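Phosphoglycerate dehydrogenase (Lactobacillus plantarum, PDB 3EVT) probably catalyses the NAD-dependent oxidation of 3-phospho-D-glycerate to 3-phosphooxypyruvate, the step that opens the phosphorylated pathway of serine biosynthesis. Local coordinates at residues 8-13 with 43-48; 15-20 with 287-292. All blocks are in the same frame, centred on the assembly; numbering follows the deposited sequence.

Contact 1: 8-13 with 43-48; sequences QATKPE and VMYGNH
Gln8 and Tyr45 meet just beyond the end of strand 3-6 and at the end of strand 41-45, adjacent parallel strands of the flavodoxin-like domain. The contact illustrates how a loop leaving a strand can remain tied to the neighbouring strand. One backbone hydrogen bond makes the tie: Gln8 N donates to Tyr45 O over 2.9 Å, nearly straight at 166°. Leu5 of strand 3-6 is backbone-bonded to both Val43 and Tyr45, and the Gln8 bond holds the departing loop to strand 41-45 just past the end of that regular pairing.

Apolar contacts accompany it. CB of Gln8 lies over one face of the Tyr45 ring, 3.8 Å from the centroid and 16° off the normal, a CH-pi contact. With CG of Gln8 anti to the backbone N (chi1 172°), the chain leads past the rim on the hydroxyl side, where Gln8 CG comes 3.6 Å from Tyr45 OH. Thr10 approaches differently, its CG2 in the ring plane at the edge, 3.7 Å from Tyr45 CE2. The opposite face is stacked on Phe292 of helix 284-302, which holds the phenol between loop and helix.

Water completes the set. A single molecule donates to Ala9 O at 2.6 Å and is also hydrogen-bonded to Tyr45 OH at 2.7 Å, linking the phenol to the loop backbone.

Contact 2: 15-20 with 287-292; sequences LQQLQT and TVFPIF
Leu18 and Phe289 point at each other across the gap between two helices, and their meeting shows how one large aromatic side chain can join helices whose backbones stay well apart. The segments run almost parallel, with 11° between their directions, but their axes come no closer than 12.2 Å. The phenyl ring spans much of that distance: CG of Phe289 stands anti to the backbone N (chi1 -178°), which sends the ring outward from its helix with CZ leading.

Leu18 receives it at the edge. Its CG lies in the plane of the ring, 3.8 Å from Phe289 CZ, and its CD1 sits alongside the same rim, 3.9 Å from Phe289 CE1. The leucine therefore butts against the ring without covering a face. The same methyl makes a looser contact with the second aromatic, Leu18 CD1 lying 4.2 Å from Phe292 CE2, again at the ring edge.

Gln17 borders the other flank of the Phe289 rim. Its OE1 comes within 3.8 Å of Phe289 CE2, near the ring plane, while the amide is turned steeply, 72° from the ring. An amide oxygen so placed faces the C-H rim, an approach that is probably mildly favourable electrostatically. No hydrogen bond crosses between the segments.

Helix 284-302 is kinked at Pro290, whose N has no bond to the preceding turn and whose side chain packs on Gly137 of the second subunit. Toward the sheet, Leu18 rests on Phe27 of strand 26-29, whereas Phe292 reaches Val43 of strand 41-45 and Phe64 of strand 64-66. The two helices thus lie side by side in the helical layer over one face of the five-stranded parallel sheet, as befits a flavodoxin-like alpha/beta domain.

Contacts 1 and 2 lie in one neighbourhood of the five-stranded domain, their centres about 9 Å apart. Helix 12-21 is common to both, its first turn ending segment 8-13 and its later turns forming segment 15-20. Along the chain the segments alternate: 8-13, 15-20, 43-48, then 287-292. The last arrives only after the chain has built the seven-stranded, Rossmann-type domain, so the last helix, 284-302, returns to complete the first domain, as in other D-2-hydroxyacid dehydrogenases. Tyr45 joins the two contacts directly, its OH 3.7 Å from Phe289 CA. Together they fasten early and late parts of the chain into a single domain.

Contact 1: 8-13 with 43-48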
loop_
_atom_site.group_PDB
_atom_site.type_symbol
_atom_site.label_atom_id
_atom_site.label_comp_id
_atom_site.label_asym_id
_atom_site.label_seq_id
_atom_site.Cartn_x
_atom_site.Cartn_y
_atom_site.Cartn_z
ATOM N N GLN A 8 19.269 8.621 22.087
ATOM C CA GLN A 8 18.793 9.634 21.123
ATOM C C GLN A 8 17.779 10.575 21.785
ATOM O O GLN A 8 16.871 10.110 22.454
ATOM C CB GLN A 8 18.147 8.940 19.933
ATOM C CG GLN A 8 17.427 9.849 18.941
ATOM C CD GLN A 8 18.327 10.929 18.356
ATOM O OE1 GLN A 8 17.927 12.109 18.223
ATOM N NE2 GLN A 8 19.556 10.532 17.994
ATOM N N ALA A 9 17.943 11.890 21.622
ATOM C CA ALA A 9 16.950 12.876 22.100
ATOM C C ALA A 9 15.569 12.762 21.399
ATOM O O ALA A 9 15.467 12.310 20.257
ATOM C CB ALA A 9 17.509 14.286 21.936
ATOM N N THR A 10 14.499 13.171 22.068
ATOM C CA THR A 10 13.167 13.114 21.442
ATOM C C THR A 10 12.435 14.422 21.682
ATOM O O THR A 10 12.644 15.057 22.686
ATOM C CB THR A 10 12.249 11.962 22.017
ATOM O OG1 THR A 10 12.018 12.172 23.410
ATOM C CG2 THR A 10 12.862 10.593 21.830
ATOM N N LYS A 11 11.569 14.817 20.765
ATOM C CA LYS A 11 10.637 15.886 21.061
ATOM C C LYS A 11 9.899 15.574 22.386
ATOM O O LYS A 11 9.591 14.413 22.685
ATOM C CB LYS A 11 9.649 16.060 19.896
ATOM N N PRO A 12 9.630 16.601 23.209
ATOM C CA PRO A 12 8.866 16.281 24.427
ATOM C C PRO A 12 7.624 15.407 24.174
ATOM O O PRO A 12 7.249 14.619 25.034
ATOM C CB PRO A 12 8.430 17.666 24.961
ATOM C CG PRO A 12 8.846 18.714 23.851
ATOM C CD PRO A 12 10.006 18.031 23.139
ATOM N N GLU A 13 6.999 15.547 23.007
ATOM C CA GLU A 13 5.734 14.873 22.700
ATOM C C GLU A 13 5.886 13.398 22.378
ATOM O O GLU A 13 4.987 12.621 22.665
ATOM C CB GLU A 13 5.011 15.558 21.537
ATOM C CG GLU A 13 4.740 17.056 21.750
ATOM C CD GLU A 13 5.823 17.990 21.150
ATOM O OE1 GLU A 13 5.873 19.196 21.546
ATOM O OE2 GLU A 13 6.602 17.516 20.282
ATOM N N VAL A 43 16.205 -2.152 26.626
ATOM C CA VAL A 43 16.211 -1.571 25.307
ATOM C C VAL A 43 17.044 -0.270 25.285
ATOM O O VAL A 43 17.109 0.474 26.263
ATOM C CB VAL A 43 14.793 -1.263 24.872
ATOM C CG1 VAL A 43 14.792 -0.572 23.510
ATOM C CG2 VAL A 43 13.947 -2.555 24.911
ATOM N N MET A 44 17.693 -0.020 24.156
ATOM C CA MET A 44 18.430 1.191 23.987
ATOM C C MET A 44 17.929 1.869 22.724
ATOM O O MET A 44 17.897 1.272 21.629
ATOM C CB MET A 44 19.953 0.878 23.952
ATOM C CG MET A 44 20.893 2.096 24.205
ATOM S SD MET A 44 22.690 1.645 24.145
ATOM C CE MET A 44 22.537 0.081 24.977
ATOM N N TYR A 45 17.480 3.103 22.875
ATOM C CA TYR A 45 17.172 3.917 21.719
ATOM C C TYR A 45 18.377 4.838 21.422
ATOM O O TYR A 45 18.652 5.774 22.202
ATOM C CB TYR A 45 15.930 4.726 22.025
ATOM C CG TYR A 45 15.530 5.672 20.927
ATOM C CD1 TYR A 45 15.615 5.308 19.589
ATOM C CD2 TYR A 45 15.035 6.935 21.231
ATOM C CE1 TYR A 45 15.216 6.218 18.555
ATOM C CE2 TYR A 45 14.627 7.818 20.230
ATOM C CZ TYR A 45 14.715 7.457 18.904
ATOM O OH TYR A 45 14.337 8.389 17.968
ATOM N N GLY A 46 19.112 4.524 20.343
ATOM C CA GLY A 46 20.341 5.218 19.962
ATOM C C GLY A 46 21.537 4.459 20.501
ATOM O O GLY A 46 21.469 3.873 21.565
ATOM N N ASN A 47 22.649 4.449 19.780
ATOM C CA ASN A 47 23.881 3.881 20.317
ATOM C C ASN A 47 24.484 4.843 21.367
ATOM O O ASN A 47 24.221 6.029 21.332
ATOM C CB ASN A 47 24.841 3.550 19.158
ATOM C CG ASN A 47 26.221 3.022 19.618
ATOM O OD1 ASN A 47 26.352 2.279 20.614
ATOM N ND2 ASN A 47 27.257 3.389 18.854
ATOM N N HIS A 48 25.239 4.307 22.320
ATOM C CA HIS A 48 25.733 5.071 23.452
ATOM C C HIS A 48 26.944 4.347 24.036
ATOM O O HIS A 48 27.101 3.142 23.853
ATOM C CB HIS A 48 24.652 5.206 24.521
ATOM C CG HIS A 48 24.957 6.199 25.616
ATOM N ND1 HIS A 48 25.697 5.879 26.733
ATOM C CD2 HIS A 48 24.549 7.484 25.797
ATOM C CE1 HIS A 48 25.770 6.932 27.532
ATOM N NE2 HIS A 48 25.072 7.917 26.994
HETATM O O HOH W 1 14.302 11.060 18.256
#

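Contact 2: 15-20 with 287-292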
loop_
_atom_site.group_PDB
_atom_site.type_symbol
_atom_site.label_atom_id
_atom_site.label_comp_id
_atom_site.label_asym_id
_atom_site.label_seq_id
_atom_site.Cartn_x
_atom_site.Cartn_y
_atom_site.Cartn_z
ATOM N N LEU A 15 8.309 11.493 23.689
ATOM C CA LEU A 15 8.516 10.964 25.052
ATOM C C LEU A 15 7.183 10.778 25.802
ATOM O O LEU A 15 6.950 9.727 26.392
ATOM C CB LEU A 15 9.505 11.853 25.845
ATOM C CG LEU A 15 9.891 11.423 27.263
ATOM C CD1 LEU A 15 10.756 10.171 27.234
ATOM C CD2 LEU A 15 10.613 12.541 28.013
ATOM N N GLN A 16 6.293 11.766 25.748
ATOM C CA GLN A 16 4.971 11.626 26.360
ATOM C C GLN A 16 4.172 10.427 25.851
ATOM O O GLN A 16 3.673 9.626 26.639
ATOM C CB GLN A 16 4.141 12.903 26.183
ATOM C CG GLN A 16 4.269 13.897 27.336
ATOM C CD GLN A 16 3.955 13.275 28.705
ATOM O OE1 GLN A 16 4.106 13.932 29.739
ATOM N NE2 GLN A 16 3.524 12.015 28.716
ATOM N N GLN A 17 4.030 10.327 24.533
ATOM C CA GLN A 17 3.390 9.171 23.905
ATOM C C GLN A 17 3.874 7.891 24.546
ATOM O O GLN A 17 3.064 7.055 24.904
ATOM C CB GLN A 17 3.755 9.056 22.418
ATOM C CG GLN A 17 2.874 9.818 21.449
ATOM C CD GLN A 17 3.621 10.185 20.135
ATOM O OE1 GLN A 17 4.188 9.317 19.450
ATOM N NE2 GLN A 17 3.612 11.475 19.790
ATOM N N LEU A 18 5.197 7.741 24.639
ATOM C CA LEU A 18 5.831 6.525 25.130
ATOM C C LEU A 18 5.462 6.264 26.583
ATOM O O LEU A 18 5.097 5.164 26.959
ATOM C CB LEU A 18 7.353 6.627 25.033
ATOM C CG LEU A 18 8.016 6.371 23.686
ATOM C CD1 LEU A 18 9.501 6.488 23.820
ATOM C CD2 LEU A 18 7.650 4.991 23.203
ATOM N N GLN A 19 5.581 7.299 27.397
ATOM C CA GLN A 19 5.385 7.135 28.817
ATOM C C GLN A 19 3.944 6.818 29.163
ATOM O O GLN A 19 3.723 6.041 30.093
ATOM C CB GLN A 19 5.866 8.351 29.580
ATOM C CG GLN A 19 7.347 8.648 29.359
ATOM C CD GLN A 19 7.808 9.886 30.147
ATOM O OE1 GLN A 19 8.863 9.883 30.795
ATOM N NE2 GLN A 19 6.999 10.943 30.102
ATOM N N THR A 20 2.980 7.366 28.404
ATOM C CA THR A 20 1.557 6.999 28.601
ATOM C C THR A 20 1.095 5.732 27.894
ATOM O O THR A 20 0.182 5.081 28.357
ATOM C CB THR A 20 0.553 8.125 28.185
ATOM O OG1 THR A 20 0.292 8.025 26.780
ATOM C CG2 THR A 20 1.131 9.462 28.477
ATOM N N THR A 287 11.508 11.234 11.546
ATOM C CA THR A 287 11.400 10.089 10.645
ATOM C C THR A 287 11.964 8.887 11.349
ATOM O O THR A 287 11.543 7.748 11.146
ATOM C CB THR A 287 12.214 10.297 9.324
ATOM O OG1 THR A 287 13.563 10.693 9.616
ATOM C CG2 THR A 287 11.544 11.315 8.414
ATOM N N VAL A 288 12.949 9.161 12.177
ATOM C CA VAL A 288 13.604 8.113 12.884
ATOM C C VAL A 288 12.743 7.581 14.075
ATOM O O VAL A 288 12.732 6.387 14.350
ATOM C CB VAL A 288 14.928 8.633 13.383
ATOM C CG1 VAL A 288 15.496 7.676 14.399
ATOM C CG2 VAL A 288 15.868 8.837 12.175
ATOM N N PHE A 289 12.017 8.463 14.752
ATOM C CA PHE A 289 11.260 8.046 15.939
ATOM C C PHE A 289 10.166 7.003 15.665
ATOM O O PHE A 289 10.080 6.021 16.402
ATOM C CB PHE A 289 10.665 9.229 16.709
ATOM C CG PHE A 289 9.916 8.799 17.961
ATOM C CD1 PHE A 289 10.617 8.369 19.095
ATOM C CD2 PHE A 289 8.524 8.775 17.987
ATOM C CE1 PHE A 289 9.941 7.939 20.275
ATOM C CE2 PHE A 289 7.818 8.332 19.168
ATOM C CZ PHE A 289 8.530 7.909 20.303
ATOM N N PRO A 290 9.341 7.190 14.599
ATOM C CA PRO A 290 8.330 6.155 14.274
ATOM C C PRO A 290 8.942 4.768 14.028
ATOM O O PRO A 290 8.271 3.751 14.290
ATOM C CB PRO A 290 7.715 6.664 12.975
ATOM C CG PRO A 290 7.895 8.152 13.006
ATOM C CD PRO A 290 9.231 8.367 13.709
ATOM N N ILE A 291 10.185 4.729 13.516
ATOM C CA ILE A 291 10.890 3.452 13.354
ATOM C C ILE A 291 11.081 2.737 14.709
ATOM O O ILE A 291 10.666 1.600 14.862
ATOM C CB ILE A 291 12.223 3.548 12.544
ATOM C CG1 ILE A 291 11.925 3.943 11.093
ATOM C CG2 ILE A 291 12.955 2.177 12.524
ATOM C CD1 ILE A 291 13.200 4.360 10.265
ATOM N N PHE A 292 11.677 3.418 15.671
ATOM C CA PHE A 292 11.759 2.945 17.061
ATOM C C PHE A 292 10.383 2.621 17.699
ATOM O O PHE A 292 10.203 1.544 18.225
ATOM C CB PHE A 292 12.451 3.980 17.961
ATOM C CG PHE A 292 12.531 3.527 19.383
ATOM C CD1 PHE A 292 13.257 2.367 19.698
ATOM C CD2 PHE A 292 11.844 4.198 20.379
ATOM C CE1 PHE A 292 13.303 1.910 20.995
ATOM C CE2 PHE A 292 11.864 3.744 21.676
ATOM C CZ PHE A 292 12.586 2.615 21.992
#